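Local coordinates for protein AlyQ (Persicobacter sp. CCB-QB2, PDB 7D2A) that binds uronic acid sugars of alginate through a family 32 carbohydrate-binding module, here holding a 4,5-unsaturated uronic acid, at residues Trp62-Gly65 with Asp66-Ser70; Ser17-Asp20 with Gly21-Glu25. All coordinates share one frame; numbering follows the deposited sequence. Where two conformers were deposited one is given.

Contact 1: Trp62-Gly65 with Asp66-Ser70. With MAW (4-deoxy-alpha-L-erythro-hex-4-enopyranuronic acid), chain B.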
loop_
_atom_site.group_PDB
_atom_site.type_symbol
_atom_site.label_atom_id
_atom_site.label_comp_id
_atom_site.label_asym_id
_atom_site.label_seq_id
_atom_site.Cartn_x
_atom_site.Cartn_y
_atom_site.Cartn_z
ATOM N N TRP A 62 2.698 0.044 8.543
ATOM C CA TRP A 62 3.348 -1.272 8.431
ATOM C C TRP A 62 3.211 -2.088 9.712
ATOM O O TRP A 62 3.314 -1.542 10.814
ATOM C CB TRP A 62 4.805 -1.071 8.075
ATOM C CG TRP A 62 4.967 -0.447 6.730
ATOM C CD1 TRP A 62 5.101 0.885 6.483
ATOM C CD2 TRP A 62 5.037 -1.119 5.472
ATOM N NE1 TRP A 62 5.165 1.102 5.136
ATOM C CE2 TRP A 62 5.159 -0.107 4.480
ATOM C CE3 TRP A 62 4.970 -2.465 5.087
ATOM C CZ2 TRP A 62 5.242 -0.443 3.121
ATOM C CZ3 TRP A 62 5.027 -2.781 3.754
ATOM C CH2 TRP A 62 5.146 -1.774 2.785
ATOM N N TYR A 63 2.951 -3.372 9.533
ATOM C CA TYR A 63 2.907 -4.308 10.688
ATOM C C TYR A 63 4.297 -4.350 11.303
ATOM O O TYR A 63 5.270 -4.474 10.553
ATOM C CB TYR A 63 2.528 -5.701 10.213
ATOM C CG TYR A 63 2.468 -6.765 11.277
ATOM C CD1 TYR A 63 1.555 -6.687 12.315
ATOM C CD2 TYR A 63 3.307 -7.858 11.196
ATOM C CE1 TYR A 63 1.460 -7.698 13.249
ATOM C CE2 TYR A 63 3.203 -8.884 12.122
ATOM C CZ TYR A 63 2.298 -8.787 13.149
ATOM O OH TYR A 63 2.266 -9.815 14.061
ATOM N N ASN A 64 4.396 -4.221 12.623
ATOM C CA ASN A 64 5.713 -4.183 13.303
ATOM C C ASN A 64 6.544 -3.045 12.703
ATOM O O ASN A 64 7.784 -3.156 12.553
ATOM C CB ASN A 64 6.427 -5.529 13.236
ATOM C CG ASN A 64 5.803 -6.577 14.126
ATOM O OD1 ASN A 64 5.033 -6.248 15.017
ATOM N ND2 ASN A 64 6.133 -7.826 13.875
ATOM N N GLY A 65 5.880 -1.952 12.335
ATOM C CA GLY A 65 6.519 -0.892 11.567
ATOM C C GLY A 65 7.553 -0.153 12.372
ATOM O O GLY A 65 8.402 0.540 11.746
ATOM N N ASP A 66 7.524 -0.264 13.689
ATOM C CA ASP A 66 8.502 0.430 14.547
ATOM C C ASP A 66 9.688 -0.489 14.860
ATOM O O ASP A 66 10.503 -0.089 15.702
ATOM C CB ASP A 66 7.841 0.967 15.814
ATOM C CG ASP A 66 7.419 -0.116 16.772
ATOM O OD1 ASP A 66 7.421 -1.294 16.389
ATOM O OD2 ASP A 66 7.063 0.241 17.877
ATOM N N SER A 67 9.781 -1.672 14.238
ATOM C CA SER A 67 10.863 -2.636 14.586
ATOM C C SER A 67 11.477 -3.311 13.356
ATOM O O SER A 67 12.420 -4.107 13.537
ATOM C CB SER A 67 10.380 -3.658 15.573
ATOM O OG SER A 67 9.485 -4.583 14.966
ATOM N N ARG A 68 11.039 -2.975 12.148
ATOM C CA ARG A 68 11.640 -3.553 10.943
ATOM C C ARG A 68 11.357 -2.627 9.760
ATOM O O ARG A 68 10.387 -1.852 9.819
ATOM C CB ARG A 68 11.097 -4.963 10.722
ATOM C CG ARG A 68 9.688 -4.985 10.151
ATOM C CD ARG A 68 9.059 -6.348 10.305
ATOM N NE ARG A 68 7.937 -6.536 9.387
ATOM C CZ ARG A 68 7.200 -7.632 9.331
ATOM N NH1 ARG A 68 7.404 -8.660 10.178
ATOM N NH2 ARG A 68 6.240 -7.681 8.434
ATOM N N THR A 69 12.175 -2.754 8.735
ATOM C CA THR A 69 12.020 -1.992 7.483
ATOM C C THR A 69 11.517 -2.931 6.387
ATOM O O THR A 69 11.934 -4.114 6.317
ATOM C CB THR A 69 13.335 -1.320 7.074
ATOM O OG1 THR A 69 14.356 -2.324 6.957
ATOM C CG2 THR A 69 13.774 -0.289 8.092
ATOM N N SER A 70 10.618 -2.453 5.555
ATOM C CA SER A 70 9.975 -3.260 4.522
ATOM C C SER A 70 10.170 -2.564 3.174
ATOM O O SER A 70 9.885 -1.375 3.060
ATOM C CB SER A 70 8.491 -3.522 4.898
ATOM O OG SER A 70 8.053 -4.837 4.540
HETATM C C1 MAW B . 4.042 -14.524 9.909
HETATM C C2 MAW B . 2.571 -14.505 10.040
HETATM O O2 MAW B . 2.104 -14.047 11.340
HETATM C C3 MAW B . 2.049 -13.573 8.912
HETATM O O3 MAW B . 0.695 -13.221 9.124
HETATM C C4 MAW B . 2.931 -12.315 8.854
HETATM C C5 MAW B . 4.044 -12.179 9.533
HETATM O O5 MAW B . 4.557 -13.260 10.357
HETATM C C6 MAW B . 4.891 -11.022 9.496
HETATM O O6A MAW B . 5.971 -11.067 10.168
HETATM O O6B MAW B . 4.602 -9.999 8.768
HETATM O O HOH W 1 6.535 -4.222 8.215
HETATM O O HOH W 2 9.002 -8.852 12.622
#

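Contact 2: Ser17-Asp20 with Gly21-Glu25. With MAW (4-deoxy-alpha-L-erythro-hex-4-enopyranuronic acid), chain B.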
loop_
_atom_site.group_PDB
_atom_site.type_symbol
_atom_site.label_atom_id
_atom_site.label_comp_id
_atom_site.label_asym_id
_atom_site.label_seq_id
_atom_site.Cartn_x
_atom_site.Cartn_y
_atom_site.Cartn_z
ATOM N N SER A 17 -2.451 -10.233 -4.678
ATOM C CA SER A 17 -1.808 -11.414 -5.306
ATOM C C SER A 17 -2.016 -12.675 -4.462
ATOM O O SER A 17 -2.024 -13.761 -5.048
ATOM C CB SER A 17 -0.377 -11.157 -5.585
ATOM O OG SER A 17 0.349 -10.828 -4.427
ATOM N N ALA A 18 -2.059 -12.533 -3.139
ATOM C CA ALA A 18 -2.119 -13.641 -2.168
ATOM C C ALA A 18 -2.435 -13.025 -0.821
ATOM O O ALA A 18 -2.301 -11.781 -0.635
ATOM C CB ALA A 18 -0.806 -14.366 -2.122
ATOM N N HIS A 19 -2.901 -13.860 0.098
ATOM C CA HIS A 19 -2.993 -13.489 1.521
ATOM C C HIS A 19 -3.040 -14.768 2.344
ATOM O O HIS A 19 -3.315 -15.814 1.794
ATOM C CB HIS A 19 -4.227 -12.627 1.774
ATOM C CG HIS A 19 -5.503 -13.383 1.648
ATOM N ND1 HIS A 19 -5.954 -14.258 2.644
ATOM C CD2 HIS A 19 -6.386 -13.505 0.618
ATOM C CE1 HIS A 19 -7.092 -14.800 2.250
ATOM N NE2 HIS A 19 -7.407 -14.361 0.996
ATOM N N ASP A 20 -2.725 -14.655 3.617
ATOM C CA ASP A 20 -2.633 -15.835 4.511
ATOM C C ASP A 20 -3.804 -15.875 5.477
ATOM O O ASP A 20 -3.676 -16.587 6.477
ATOM C CB ASP A 20 -1.336 -15.756 5.289
ATOM C CG ASP A 20 -1.344 -14.762 6.420
ATOM O OD1 ASP A 20 -2.155 -13.834 6.349
ATOM O OD2 ASP A 20 -0.496 -14.925 7.353
ATOM N N GLY A 21 -4.922 -15.237 5.178
ATOM C CA GLY A 21 -6.083 -15.169 6.064
ATOM C C GLY A 21 -6.207 -13.790 6.665
ATOM O O GLY A 21 -7.300 -13.444 7.101
ATOM N N ASN A 22 -5.096 -13.025 6.632
ATOM C CA ASN A 22 -5.049 -11.581 6.968
ATOM C C ASN A 22 -5.430 -10.865 5.672
ATOM O O ASN A 22 -4.618 -10.762 4.807
ATOM C CB ASN A 22 -3.710 -11.163 7.560
ATOM C CG ASN A 22 -3.531 -11.810 8.916
ATOM O OD1 ASN A 22 -4.152 -11.408 9.901
ATOM N ND2 ASN A 22 -2.654 -12.797 8.962
ATOM N N LEU A 23 -6.695 -10.527 5.532
ATOM C CA LEU A 23 -7.307 -10.183 4.234
ATOM C C LEU A 23 -6.824 -8.821 3.731
ATOM O O LEU A 23 -6.724 -7.872 4.483
ATOM C CB LEU A 23 -8.833 -10.186 4.348
ATOM C CG LEU A 23 -9.434 -11.559 4.576
ATOM C CD1 LEU A 23 -10.923 -11.365 4.779
ATOM C CD2 LEU A 23 -9.091 -12.439 3.420
ATOM N N PRO A 24 -6.881 -8.633 2.399
ATOM C CA PRO A 24 -6.568 -7.333 1.792
ATOM C C PRO A 24 -7.359 -6.165 2.377
ATOM O O PRO A 24 -6.809 -5.080 2.669
ATOM C CB PRO A 24 -6.843 -7.618 0.323
ATOM C CG PRO A 24 -6.429 -9.042 0.144
ATOM C CD PRO A 24 -7.003 -9.684 1.374
ATOM N N GLU A 25 -8.652 -6.393 2.597
ATOM C CA GLU A 25 -9.599 -5.366 3.098
ATOM C C GLU A 25 -9.254 -4.938 4.521
ATOM O O GLU A 25 -9.734 -3.909 4.932
ATOM C CB GLU A 25 -11.041 -5.883 3.056
ATOM C CG GLU A 25 -11.440 -6.763 4.230
ATOM C CD GLU A 25 -12.799 -7.443 4.074
ATOM O OE1 GLU A 25 -13.803 -6.765 3.661
ATOM O OE2 GLU A 25 -12.836 -8.629 4.274
HETATM C C1 MAW B . 4.042 -14.524 9.909
HETATM C C2 MAW B . 2.571 -14.505 10.040
HETATM O O2 MAW B . 2.104 -14.047 11.340
HETATM C C3 MAW B . 2.049 -13.573 8.912
HETATM O O3 MAW B . 0.695 -13.221 9.124
HETATM C C4 MAW B . 2.931 -12.315 8.854
HETATM C C5 MAW B . 4.044 -12.179 9.533
HETATM O O5 MAW B . 4.557 -13.260 10.357
HETATM C C6 MAW B . 4.891 -11.022 9.496
HETATM O O6A MAW B . 5.971 -11.067 10.168
HETATM O O6B MAW B . 4.602 -9.999 8.768
#

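Contact 1: Trp62-Gly65 with Asp66-Ser70
Arg68 has CG between its backbone N and carbonyl carbon (chi1 77°) and a chain extended to NE, which carries the guanidinium to the edge of the Tyr63 ring and to the sugar carboxylate. Arg68 NH2 lies 4.0 Å from Tyr63 CD2. Tyr63, with CG anti to its backbone N (chi1 179°), sets its ring beside that carboxylate: Tyr63 CD2 is 3.5 Å from MAW O6B.

The guanidinium grips the sugar with two nearly straight bonds. Arg68 NH1 gives one to MAW O6A at 2.8 Å, and Arg68 NH2 gives the other to MAW O6B at 2.9 Å. One water accepts from Arg68 NE and donates to Tyr63 O. A second accepts from Arg68 NH1 and Asn64 ND2. The Asn64 amide is nearly perpendicular to the guanidinium (87°).

The loop joins strands 52-62 and 70-77 and starts with a type II beta turn, Trp62 to Gly65. Ser67 N donates to Asn64 O at 3.0 Å. At the base, Ser70 CB makes a CH-pi contact over the six-membered ring of Trp62.

Paired bonds to both carboxylate oxygens, probably reinforced by opposite charge, imply that this loop reads the acid group of the uronic sugar.

Contact 2: Ser17-Asp20 with Gly21-Glu25
Asp20 and Asn22 meet in the loop between strands 13-16 and 36-39 of this beta-sandwich, the fold of F5/8 type C domains. Both belong to the glycan pocket.

Asp20 can be followed outward from CB, which lies 3.6 Å from Gly21 N. CG takes the position between backbone N and carbonyl carbon (chi1 76°), and this torsion brings the carboxylate to Asn22 and the sugar. Asp20 CG is 3.5 Å from Asn22 ND2. OD1 faces Asn22 and accepts two bonds from it. Asn22 N reaches Asp20 OD1 at 3.1 Å on the anti side, and Asn22 ND2 reaches it at 2.9 Å on the syn side. Both donors come from the same face of the carboxylate plane, which is turned 42° from the amide. Asp20 OD2 accepts a hydrogen bond from the sugar hydroxyl MAW O3, at 2.7 Å. The two bonds on OD1 thus help fix the rotation of the group that receives the ligand. An alanine in place of Asp20 would probably leave MAW O3 without this acceptor and set the Asn22 amide free to turn.

His19 packs against the residues that follow it. Its ND1 accepts from Gly21 N almost in the ring plane. Gly21 has phi 107°, and a side chain there would clash with Asp20 O. Pro24 CD lies 3.9 Å from His19 CD2, while the Pro24 side chain also touches Trp36 of strand 36-39. Leu23 CD2 makes a CH-pi contact over one face of the His19 ring, 3.6 Å from its centroid and only 3.3 Å from His19 CE1.

How the contacts relate
Contact 1 and contact 2 belong to separate loops that share one ligand. Their centres are 18 Å apart and their nearest atoms about 8 Å apart, so they do not touch; the bound MAW bridges them. The two loops take different groups of one sugar ring, the acid and a hydroxyl. Along the chain, 17-25 is complete before 62-70 begins. Arg35, Asn121 and Ser125 add further hydrogen bonds to MAW. Arg35 also makes a cation-pi contact with Tyr63. A bound guluronic acid lies about 6 Å from the side chains of both Arg68 and Asp20. The calcium ion sits at a separate metal site, apart from the sugar and about 9 Å from the Tyr63 side chain.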